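Local coordinates for protein beta-N-acetylhexosaminidase (Bacteroides fragilis, PDB 4PYS) that probably hydrolyses terminal beta-linked N-acetylhexosamine residues from glycans, as a glycoside hydrolase of family 20, at residues Q9-T14 against I103-Q108; G16-A21 against P120-T125; S65-K70 against I89-A94; T74-G79 against T125-V130. One frame throughout, in Å; residues are numbered along the deposited sequence.

Interaction 1: residues Q9-T14 against I103-Q108; sequences QIIMPT and IQSLRQ. With FMT (formic acid), chain K.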
# COMPACT_ATOMS: atom_id res chain seq x y z
N GLN A 9 19.03 2.43 20.11
CA GLN A 9 20.01 2.43 19.03
C GLN A 9 19.49 3.24 17.84
O GLN A 9 19.85 4.40 17.66
CB GLN A 9 20.37 1.00 18.62
CG GLN A 9 19.18 0.05 18.48
CD GLN A 9 19.50 -1.16 17.65
OE1 GLN A 9 18.61 -1.75 17.03
NE2 GLN A 9 20.77 -1.55 17.63
N ILE A 10 18.62 2.63 17.04
CA ILE A 10 18.22 3.25 15.78
C ILE A 10 16.74 3.11 15.47
O ILE A 10 16.06 2.21 15.98
CB ILE A 10 19.01 2.67 14.57
CG1 ILE A 10 18.50 1.29 14.21
CG2 ILE A 10 20.53 2.62 14.83
CD1 ILE A 10 18.78 0.94 12.79
N ILE A 11 16.26 3.99 14.61
CA ILE A 11 14.88 3.95 14.15
C ILE A 11 14.88 3.77 12.63
O ILE A 11 15.62 4.46 11.93
CB ILE A 11 14.14 5.27 14.49
CG1 ILE A 11 13.95 5.42 16.00
CG2 ILE A 11 12.80 5.30 13.79
CD1 ILE A 11 13.69 6.88 16.45
N MSE A 12 14.06 2.84 12.13
CA MSE A 12 13.87 2.67 10.68
C MSE A 12 12.42 2.88 10.30
O MSE A 12 11.52 2.38 10.99
CB MSE A 12 14.33 1.29 10.21
CG MSE A 12 15.76 1.00 10.56
SE MSE A 12 16.42 -0.62 9.72
CE MSE A 12 16.66 0.09 7.92
N PRO A 13 12.16 3.64 9.22
CA PRO A 13 13.12 4.34 8.36
C PRO A 13 13.81 5.48 9.11
O PRO A 13 13.30 5.96 10.13
CB PRO A 13 12.26 4.87 7.20
CG PRO A 13 10.84 4.86 7.73
CD PRO A 13 10.77 3.77 8.76
N THR A 14 14.96 5.90 8.61
CA THR A 14 15.83 6.86 9.31
C THR A 14 15.14 8.20 9.46
O THR A 14 14.67 8.76 8.47
CB THR A 14 17.09 7.10 8.50
OG1 THR A 14 17.76 5.85 8.30
CG2 THR A 14 18.03 8.06 9.24
N ILE A 103 4.71 7.65 17.49
CA ILE A 103 4.54 6.41 18.25
C ILE A 103 5.38 5.30 17.64
O ILE A 103 6.00 4.54 18.37
CB ILE A 103 3.04 5.99 18.31
CG1 ILE A 103 2.30 6.91 19.29
CG2 ILE A 103 2.88 4.53 18.77
CD1 ILE A 103 0.77 6.83 19.16
N GLN A 104 5.43 5.21 16.32
CA GLN A 104 6.25 4.18 15.68
C GLN A 104 7.73 4.40 16.01
O GLN A 104 8.47 3.44 16.22
CB GLN A 104 6.04 4.17 14.16
CG GLN A 104 4.64 3.79 13.70
CD GLN A 104 4.26 2.36 14.04
OE1 GLN A 104 5.04 1.60 14.64
NE2 GLN A 104 3.05 1.97 13.65
N SER A 105 8.17 5.65 16.06
CA SER A 105 9.55 5.91 16.46
C SER A 105 9.82 5.57 17.93
O SER A 105 10.87 5.00 18.25
CB SER A 105 9.95 7.37 16.15
OG SER A 105 10.05 7.56 14.75
N LEU A 106 8.89 5.90 18.82
CA LEU A 106 9.04 5.57 20.24
C LEU A 106 9.15 4.06 20.43
O LEU A 106 9.92 3.59 21.28
CB LEU A 106 7.87 6.13 21.06
CG LEU A 106 7.86 7.64 21.31
CD1 LEU A 106 6.56 8.07 21.98
CD2 LEU A 106 9.06 8.05 22.17
N ARG A 107 8.40 3.29 19.65
CA ARG A 107 8.47 1.83 19.71
C ARG A 107 9.90 1.34 19.52
O ARG A 107 10.35 0.44 20.23
CB ARG A 107 7.65 1.20 18.58
CG ARG A 107 6.17 1.14 18.81
CD ARG A 107 5.53 0.48 17.58
NE ARG A 107 5.70 -0.97 17.54
CZ ARG A 107 5.31 -1.72 16.51
NH1 ARG A 107 4.76 -1.15 15.45
NH2 ARG A 107 5.47 -3.04 16.54
N GLN A 108 10.59 1.91 18.54
CA GLN A 108 11.95 1.51 18.22
C GLN A 108 13.01 2.19 19.08
O GLN A 108 14.13 1.70 19.18
CB GLN A 108 12.25 1.77 16.74
CG GLN A 108 11.44 0.88 15.82
CD GLN A 108 11.80 1.03 14.37
OE1 GLN A 108 12.98 1.19 14.02
NE2 GLN A 108 10.80 0.98 13.50
C FMT K . 18.55 5.67 12.89
O1 FMT K . 19.45 6.17 12.21
O2 FMT K . 18.18 6.09 13.99
O HOH W 1 16.80 0.61 20.59

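Interaction 2: residues G16-A21 against P120-T125; sequences GKIERA and PCVEIT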
# COMPACT_ATOMS: atom_id res chain seq x y z
N GLY A 16 14.71 12.25 9.90
CA GLY A 16 15.41 13.35 9.28
C GLY A 16 16.46 13.97 10.17
O GLY A 16 17.55 14.31 9.71
N LYS A 17 16.15 14.11 11.46
CA LYS A 17 17.15 14.64 12.39
C LYS A 17 17.04 13.99 13.75
O LYS A 17 15.96 13.93 14.33
CB LYS A 17 17.02 16.16 12.51
CG LYS A 17 18.15 16.79 13.32
CD LYS A 17 18.16 18.30 13.17
CE LYS A 17 19.40 18.90 13.81
NZ LYS A 17 19.27 20.37 13.98
N ILE A 18 18.18 13.51 14.26
CA ILE A 18 18.23 12.93 15.60
C ILE A 18 19.38 13.55 16.35
O ILE A 18 20.52 13.47 15.90
CB ILE A 18 18.51 11.42 15.56
CG1 ILE A 18 17.37 10.68 14.87
CG2 ILE A 18 18.70 10.88 16.97
CD1 ILE A 18 17.55 9.16 14.91
N GLU A 19 19.09 14.16 17.49
CA GLU A 19 20.13 14.78 18.31
C GLU A 19 20.13 14.17 19.71
O GLU A 19 19.26 14.49 20.52
CB GLU A 19 19.91 16.28 18.43
CG GLU A 19 19.97 17.04 17.12
CD GLU A 19 20.24 18.52 17.32
OE1 GLU A 19 21.37 18.97 17.01
OE2 GLU A 19 19.32 19.24 17.78
N ARG A 20 21.10 13.31 19.99
CA ARG A 20 21.21 12.65 21.29
C ARG A 20 21.55 13.65 22.38
O ARG A 20 22.26 14.63 22.14
CB ARG A 20 22.30 11.58 21.24
CG ARG A 20 22.07 10.53 20.18
CD ARG A 20 20.90 9.66 20.56
NE ARG A 20 21.23 8.72 21.62
CZ ARG A 20 21.54 7.44 21.41
NH1 ARG A 20 21.56 6.96 20.17
NH2 ARG A 20 21.82 6.64 22.43
N ALA A 21 21.03 13.42 23.58
CA ALA A 21 21.43 14.19 24.75
C ALA A 21 21.81 13.23 25.87
O ALA A 21 21.52 12.04 25.81
CB ALA A 21 20.32 15.14 25.19
N PRO A 120 16.42 6.83 25.81
CA PRO A 120 17.59 7.72 25.91
C PRO A 120 17.17 9.13 25.55
O PRO A 120 16.33 9.31 24.67
CB PRO A 120 18.55 7.16 24.85
CG PRO A 120 18.16 5.70 24.72
CD PRO A 120 16.66 5.69 24.90
N CYS A 121 17.71 10.12 26.24
CA CYS A 121 17.33 11.50 25.95
C CYS A 121 17.71 11.87 24.52
O CYS A 121 18.74 11.43 24.01
CB CYS A 121 17.95 12.45 26.97
SG CYS A 121 17.33 12.16 28.64
N VAL A 122 16.86 12.66 23.88
CA VAL A 122 16.99 12.89 22.45
C VAL A 122 16.03 13.98 22.00
O VAL A 122 15.02 14.25 22.66
CB VAL A 122 16.69 11.59 21.66
CG1 VAL A 122 15.20 11.27 21.67
CG2 VAL A 122 17.20 11.67 20.22
N GLU A 123 16.35 14.63 20.89
CA GLU A 123 15.35 15.37 20.14
C GLU A 123 15.32 14.83 18.71
O GLU A 123 16.34 14.80 18.03
CB GLU A 123 15.62 16.87 20.15
CG GLU A 123 14.57 17.68 19.40
CD GLU A 123 14.69 19.18 19.63
OE1 GLU A 123 15.38 19.59 20.60
OE2 GLU A 123 14.10 19.94 18.85
N ILE A 124 14.15 14.37 18.29
CA ILE A 124 13.96 13.84 16.95
C ILE A 124 12.97 14.74 16.24
O ILE A 124 11.90 15.04 16.78
CB ILE A 124 13.36 12.43 17.03
CG1 ILE A 124 14.32 11.48 17.75
CG2 ILE A 124 13.05 11.90 15.63
CD1 ILE A 124 13.66 10.16 18.16
N THR A 125 13.33 15.19 15.04
CA THR A 125 12.44 15.99 14.21
C THR A 125 12.35 15.28 12.88
O THR A 125 13.39 14.96 12.28
CB THR A 125 13.00 17.40 13.98
OG1 THR A 125 13.37 17.98 15.25
CG2 THR A 125 11.96 18.28 13.31
O HOH W 2 20.78 9.53 23.90

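Interaction 3: residues S65-K70 against I89-A94; sequences SHISWK and IIVEAA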
# COMPACT_ATOMS: atom_id res chain seq x y z
N SER A 65 2.48 15.60 34.00
CA SER A 65 2.52 14.43 33.12
C SER A 65 3.95 13.99 32.80
O SER A 65 4.89 14.78 32.90
CB SER A 65 1.75 14.72 31.82
OG SER A 65 2.49 15.56 30.95
N HIS A 66 4.10 12.70 32.47
CA HIS A 66 5.35 12.11 32.01
C HIS A 66 5.46 12.24 30.50
O HIS A 66 6.55 12.32 29.94
CB HIS A 66 5.40 10.61 32.33
CG HIS A 66 5.39 10.28 33.80
ND1 HIS A 66 4.40 9.54 34.39
CD2 HIS A 66 6.28 10.57 34.78
CE1 HIS A 66 4.66 9.40 35.67
NE2 HIS A 66 5.79 10.02 35.94
N ILE A 67 4.31 12.19 29.83
CA ILE A 67 4.26 12.31 28.38
C ILE A 67 3.16 13.28 28.00
O ILE A 67 2.03 13.14 28.46
CB ILE A 67 3.96 10.96 27.70
CG1 ILE A 67 4.96 9.89 28.14
CG2 ILE A 67 3.96 11.12 26.19
CD1 ILE A 67 4.69 8.50 27.53
N SER A 68 3.48 14.27 27.17
CA SER A 68 2.43 15.14 26.64
C SER A 68 2.37 15.09 25.13
O SER A 68 3.38 14.87 24.44
CB SER A 68 2.56 16.58 27.16
OG SER A 68 3.87 17.06 27.05
N TRP A 69 1.16 15.26 24.61
CA TRP A 69 0.89 15.15 23.19
C TRP A 69 0.37 16.50 22.75
O TRP A 69 -0.75 16.88 23.10
CB TRP A 69 -0.15 14.06 22.96
CG TRP A 69 0.27 12.72 23.51
CD1 TRP A 69 0.11 12.27 24.80
CD2 TRP A 69 0.95 11.67 22.80
NE1 TRP A 69 0.64 11.00 24.92
CE2 TRP A 69 1.16 10.62 23.71
CE3 TRP A 69 1.39 11.52 21.48
CZ2 TRP A 69 1.79 9.42 23.34
CZ3 TRP A 69 2.02 10.33 21.11
CH2 TRP A 69 2.22 9.30 22.04
N LYS A 70 1.19 17.25 22.01
CA LYS A 70 0.88 18.65 21.73
C LYS A 70 0.83 18.92 20.23
O LYS A 70 1.53 18.28 19.46
CB LYS A 70 1.93 19.56 22.37
CG LYS A 70 2.16 19.31 23.85
CD LYS A 70 1.33 20.22 24.71
CE LYS A 70 1.99 21.59 24.80
NZ LYS A 70 1.41 22.39 25.87
N ILE A 89 8.56 13.31 28.33
CA ILE A 89 8.56 13.27 26.88
C ILE A 89 7.54 14.28 26.39
O ILE A 89 6.42 14.33 26.89
CB ILE A 89 8.14 11.90 26.33
CG1 ILE A 89 9.00 10.80 26.94
CG2 ILE A 89 8.24 11.88 24.81
CD1 ILE A 89 8.71 9.42 26.38
N ILE A 90 7.94 15.10 25.43
CA ILE A 90 7.00 15.97 24.74
C ILE A 90 6.93 15.53 23.30
O ILE A 90 7.95 15.55 22.59
CB ILE A 90 7.45 17.42 24.79
CG1 ILE A 90 7.55 17.87 26.25
CG2 ILE A 90 6.47 18.32 24.04
CD1 ILE A 90 8.19 19.20 26.40
N VAL A 91 5.74 15.13 22.87
CA VAL A 91 5.54 14.73 21.49
C VAL A 91 4.70 15.80 20.81
O VAL A 91 3.64 16.16 21.31
CB VAL A 91 4.78 13.39 21.38
CG1 VAL A 91 4.66 12.97 19.92
CG2 VAL A 91 5.49 12.31 22.19
N GLU A 92 5.19 16.32 19.69
CA GLU A 92 4.45 17.32 18.94
C GLU A 92 4.18 16.83 17.53
O GLU A 92 5.01 16.14 16.95
CB GLU A 92 5.22 18.63 18.87
CG GLU A 92 5.39 19.30 20.21
CD GLU A 92 6.39 20.42 20.15
OE1 GLU A 92 7.61 20.14 20.03
OE2 GLU A 92 5.95 21.57 20.20
N ALA A 93 3.02 17.20 16.98
CA ALA A 93 2.68 16.85 15.60
C ALA A 93 1.74 17.88 15.02
O ALA A 93 1.06 18.58 15.76
CB ALA A 93 2.04 15.45 15.55
N ALA A 94 1.69 18.00 13.70
CA ALA A 94 0.72 18.93 13.10
C ALA A 94 -0.63 18.27 12.88
O ALA A 94 -1.65 18.95 12.74
CB ALA A 94 1.25 19.50 11.79

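Interaction 4: residues T74-G79 against T125-V130; sequences TLPTEG and TDFPRV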
# COMPACT_ATOMS: atom_id res chain seq x y z
N THR A 74 3.38 24.43 13.04
CA THR A 74 4.48 24.81 12.16
C THR A 74 5.18 23.60 11.54
O THR A 74 6.03 23.76 10.67
CB THR A 74 5.56 25.67 12.87
OG1 THR A 74 6.23 24.89 13.86
CG2 THR A 74 4.93 26.91 13.51
N LEU A 75 4.81 22.40 11.97
CA LEU A 75 5.38 21.18 11.41
C LEU A 75 4.71 20.89 10.07
O LEU A 75 3.57 21.30 9.84
CB LEU A 75 5.16 20.00 12.36
CG LEU A 75 6.11 19.89 13.56
CD1 LEU A 75 5.61 18.85 14.54
CD2 LEU A 75 7.53 19.54 13.12
N PRO A 76 5.42 20.20 9.16
CA PRO A 76 4.81 19.79 7.89
C PRO A 76 3.78 18.71 8.13
O PRO A 76 3.78 18.09 9.20
CB PRO A 76 5.98 19.15 7.12
CG PRO A 76 7.23 19.51 7.87
CD PRO A 76 6.81 19.74 9.29
N THR A 77 2.92 18.48 7.14
CA THR A 77 1.98 17.38 7.19
C THR A 77 2.72 16.08 7.47
O THR A 77 3.80 15.84 6.91
CB THR A 77 1.23 17.22 5.85
OG1 THR A 77 0.83 18.52 5.38
CG2 THR A 77 -0.00 16.36 6.04
N GLU A 78 2.13 15.28 8.34
CA GLU A 78 2.67 14.00 8.78
C GLU A 78 3.97 14.09 9.59
O GLU A 78 4.57 13.07 9.91
CB GLU A 78 2.87 13.03 7.61
CG GLU A 78 1.69 12.94 6.65
CD GLU A 78 1.89 11.85 5.62
OE1 GLU A 78 2.54 12.11 4.58
OE2 GLU A 78 1.41 10.72 5.89
N GLY A 79 4.39 15.31 9.91
CA GLY A 79 5.65 15.47 10.64
C GLY A 79 5.46 15.43 12.15
O GLY A 79 4.36 15.63 12.65
N THR A 125 13.33 15.19 15.04
CA THR A 125 12.44 15.99 14.21
C THR A 125 12.35 15.28 12.88
O THR A 125 13.39 14.96 12.28
CB THR A 125 13.00 17.40 13.98
OG1 THR A 125 13.37 17.98 15.25
CG2 THR A 125 11.96 18.28 13.31
N ASP A 126 11.13 15.02 12.41
CA ASP A 126 11.00 14.02 11.34
C ASP A 126 9.74 14.27 10.51
O ASP A 126 8.71 14.73 11.02
CB ASP A 126 10.96 12.63 11.99
CG ASP A 126 11.29 11.51 11.03
OD1 ASP A 126 11.88 11.79 9.95
OD2 ASP A 126 10.98 10.34 11.38
N PHE A 127 9.83 14.01 9.20
CA PHE A 127 8.72 14.16 8.28
C PHE A 127 9.06 13.45 6.97
O PHE A 127 10.25 13.28 6.65
CB PHE A 127 8.42 15.65 8.03
CG PHE A 127 9.64 16.48 7.79
CD1 PHE A 127 10.21 16.56 6.52
CD2 PHE A 127 10.23 17.18 8.83
CE1 PHE A 127 11.34 17.34 6.29
CE2 PHE A 127 11.37 17.96 8.62
CZ PHE A 127 11.92 18.03 7.35
N PRO A 128 8.03 13.03 6.21
CA PRO A 128 8.28 12.18 5.03
C PRO A 128 8.78 12.91 3.81
O PRO A 128 8.38 14.06 3.53
CB PRO A 128 6.90 11.57 4.73
CG PRO A 128 5.93 12.64 5.23
CD PRO A 128 6.58 13.15 6.50
N ARG A 129 9.65 12.24 3.06
CA ARG A 129 10.18 12.78 1.83
C ARG A 129 9.10 12.94 0.78
O ARG A 129 9.06 13.98 0.08
CB ARG A 129 11.32 11.91 1.28
CG ARG A 129 12.01 12.54 0.10
CD ARG A 129 13.08 11.62 -0.49
NE ARG A 129 12.50 10.40 -1.05
CZ ARG A 129 12.00 10.32 -2.28
NH1 ARG A 129 11.50 9.17 -2.71
NH2 ARG A 129 12.00 11.38 -3.07
N VAL A 130 8.22 11.95 0.66
CA VAL A 130 7.13 12.00 -0.34
C VAL A 130 5.77 11.74 0.28
O VAL A 130 5.68 11.09 1.33
CB VAL A 130 7.36 11.04 -1.54
CG1 VAL A 130 8.69 11.35 -2.22
CG2 VAL A 130 7.29 9.58 -1.10

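Interaction 1: residues Q9-T14 against I103-Q108
I11 and Q108 bring the two backbones closest, with their CA atoms 5.6 Å apart, where the extended but irregular segment 9-14 passes the last turns of helix 96-109. The peptide bond between M12 and P13 is cis, and the carbonyl of that bond is one of the groups gripped here. Q108 does the gripping. Chi1 (-67°) sets its CG anti to the carbonyl carbon, and the chain, extended through chi2 (-174°), carries CD with its amide to M12, a selenomethionine. M12 N donates to Q108 OE1 at 2.7 Å, nearly straight at 169°, and Q108 NE2 donates to M12 O at 3.0 Å. Glutamine suits the place because its side-chain amide pairs with both backbone polar groups of M12, imitating the paired bonding of a strand edge in a segment that forms no regular strand, and it pins the N-terminal loop to the helix. I11 adds the apolar part. Its CG1 lies 4.1 Å from CB of Q108, and the short S105 lets I11 CD1 come down on its CB at 3.8 Å and I11 CG2 on its OG at 3.7 Å; that hydroxyl is hydrogen-bonded to Y80 and K160. A water accepts from Q9 N and donates to Q108 O, and a formic acid molecule, probably from crystallisation, takes the N-H of I11 through O2 at 2.9 Å. K480 of helix 470-486 donates to both I10 O and Q108 O. That helix also meets M12 through F473 and V477, while P13 rests on helix 453-462 and helix 43-49 packs against I103 and Q104.

Interaction 2: residues G16-A21 against P120-T125
I18 and V122 meet methyl to methyl because each holds its CG2 anti to the backbone N; in V122 this leaves CG1 between the backbone N and the carbonyl carbon (chi1 73°). The two CG2 atoms are 3.7 Å apart, and V122 CG2 also lies 3.5 Å from E19 O. R20 takes a different course: bends at chi2 and chi3 (-70° and -75°) fold its chain back, and NH2 comes to 4.1 Å from CB of P120, the two side chains lying side by side and pointing the same way. The backbones form an antiparallel strand pair. E19 and E123 are a hydrogen-bonded pair with both bonds, E19 N to E123 O and E123 N to E19 O, at 2.9 Å. I18 with I124 and R20 with V122 are non-hydrogen-bonded pairs. At one end T125 N donates to K17 O at 3.0 Å, whereas the return bond from K17 N is weak. At the other, A21 N donates to C121 O at 3.1 Å. I18, V122 and I124 turn to one face together with R20, whose guanidinium lies at the P120 end; beta-branched residues suit an extended strand and the apolar neighbours there. K17, E19, E123 and T125 turn to the other, more polar face. Strand 17-21 is thus an antiparallel neighbour of strand 117-126 in the mixed sheet of the N-terminal family 20 domain. Strand 80-84 flanks strand 117-126 on its other edge, bonded to V122 and I124 through V84 and I82. Beneath the apolar face, helix 96-109 presents W109 to both R20 and V122, and the loop residues I11 and P15 pack on I124.

Interaction 3: residues S65-K70 against I89-A94
V91 leans against the flank of W69, its CB 3.9 Å from CE3 of the indole, the two side chains side by side and pointing the same way. The ring is roofed on one face by two methyls: CG2 of I67 stands 3.3 Å above the plane and CG2 of V91 4.1 Å above it, both displaced toward the rim. Branched I67 and V91 suit these places because their methyls fit onto the broad indole, and I89 extends the layer, its CD1 settling against CG1 of I67 at 4.2 Å. F42 and F46 meet the ring elsewhere, and F99 and A102 of helix 96-109 close over V91. The opposite face has a different relief. The short S68 lets CG1 of I90 lie 3.9 Å from its OG, and K70 CB meets CG of E92 at 4.1 Å. Parallel strands hold everything in register through five bonds, among them V91 N to S68 O and K70 N to V91 O, each 2.8 Å. The chemistry is therefore two-sided: an oily layer buried against the helix, and a mixed one, with S68, K70 and E92 beside I90. There E62 pairs with K70 and accepts from S68, while E92 forms salt bridges with R81 and R83, which would favour its charged form.

Interaction 4: residues T74-G79 against T125-V130
P76 puts its CG over one face of the F127 ring, 4.2 Å from the centroid and 27° off the normal, a CH-pi arrangement in which the two side chains cross obliquely. Chi1 of F127 (45°) places CG between the backbone N and the carbonyl carbon, within 3.9 Å of P76 CG. Nearby, E78 crosses P128 at about a right angle, with its CB 3.9 Å from CD of that proline and its OE1 3.5 Å from CG. Between these pairs G79 presses its CA to 3.2 Å from D126 O and 3.8 Å from CB of F127. A CB on this residue would be tight against D126 O and F127 CB and crowded by P76 O, which suits a glycine. The next shell fixes the loop: P76 to G79 is a type II turn, closed by G79 N donating to P76 O at 2.9 Å. P76 thus gives its carbonyl to the turn and its ring to F127, while E78 holds the positive phi (66°) expected at the third position. Outside it, D95 accepts from E78 N, R133 forms a salt bridge with OE1 of E78, and N162 donates to OE2. D126 is tied through OD1 to G16 N and to the indole of W462. Across the two segments the chemistry is mainly apolar and CH-to-oxygen contact, with none of the hydrogen bonds that pair strands, so position rests on shape and on these outer polar ties. The carboxylate of E78, resting on proline, is probably held as an anion by R133, a residue of strand 132-138 in the barrel sheet.

Overall arrangement
All four contacts lie in the N-terminal family 20 domain 2 region, their centres 11 to 16 Å apart. Interactions 2, 3 and 4 reach one mixed sheet, and helix 96-109, used by interaction 1, packs on it. Along the chain the first segments come in order 1, 2, 3, 4, but the second run 3, 1, 2, 4, so interaction 3 is enclosed by interactions 1 and 2 while interaction 4 crosses the other three. Interactions 2 and 4 share T125; I103 of interaction 1 packs on W69 of interaction 3, and I11 on I124 of interaction 2. The domain is thus tied together from both ends; interaction 1 meets helices 453-462 and 470-486, and interaction 4 reaches R133 of barrel strand 132-138.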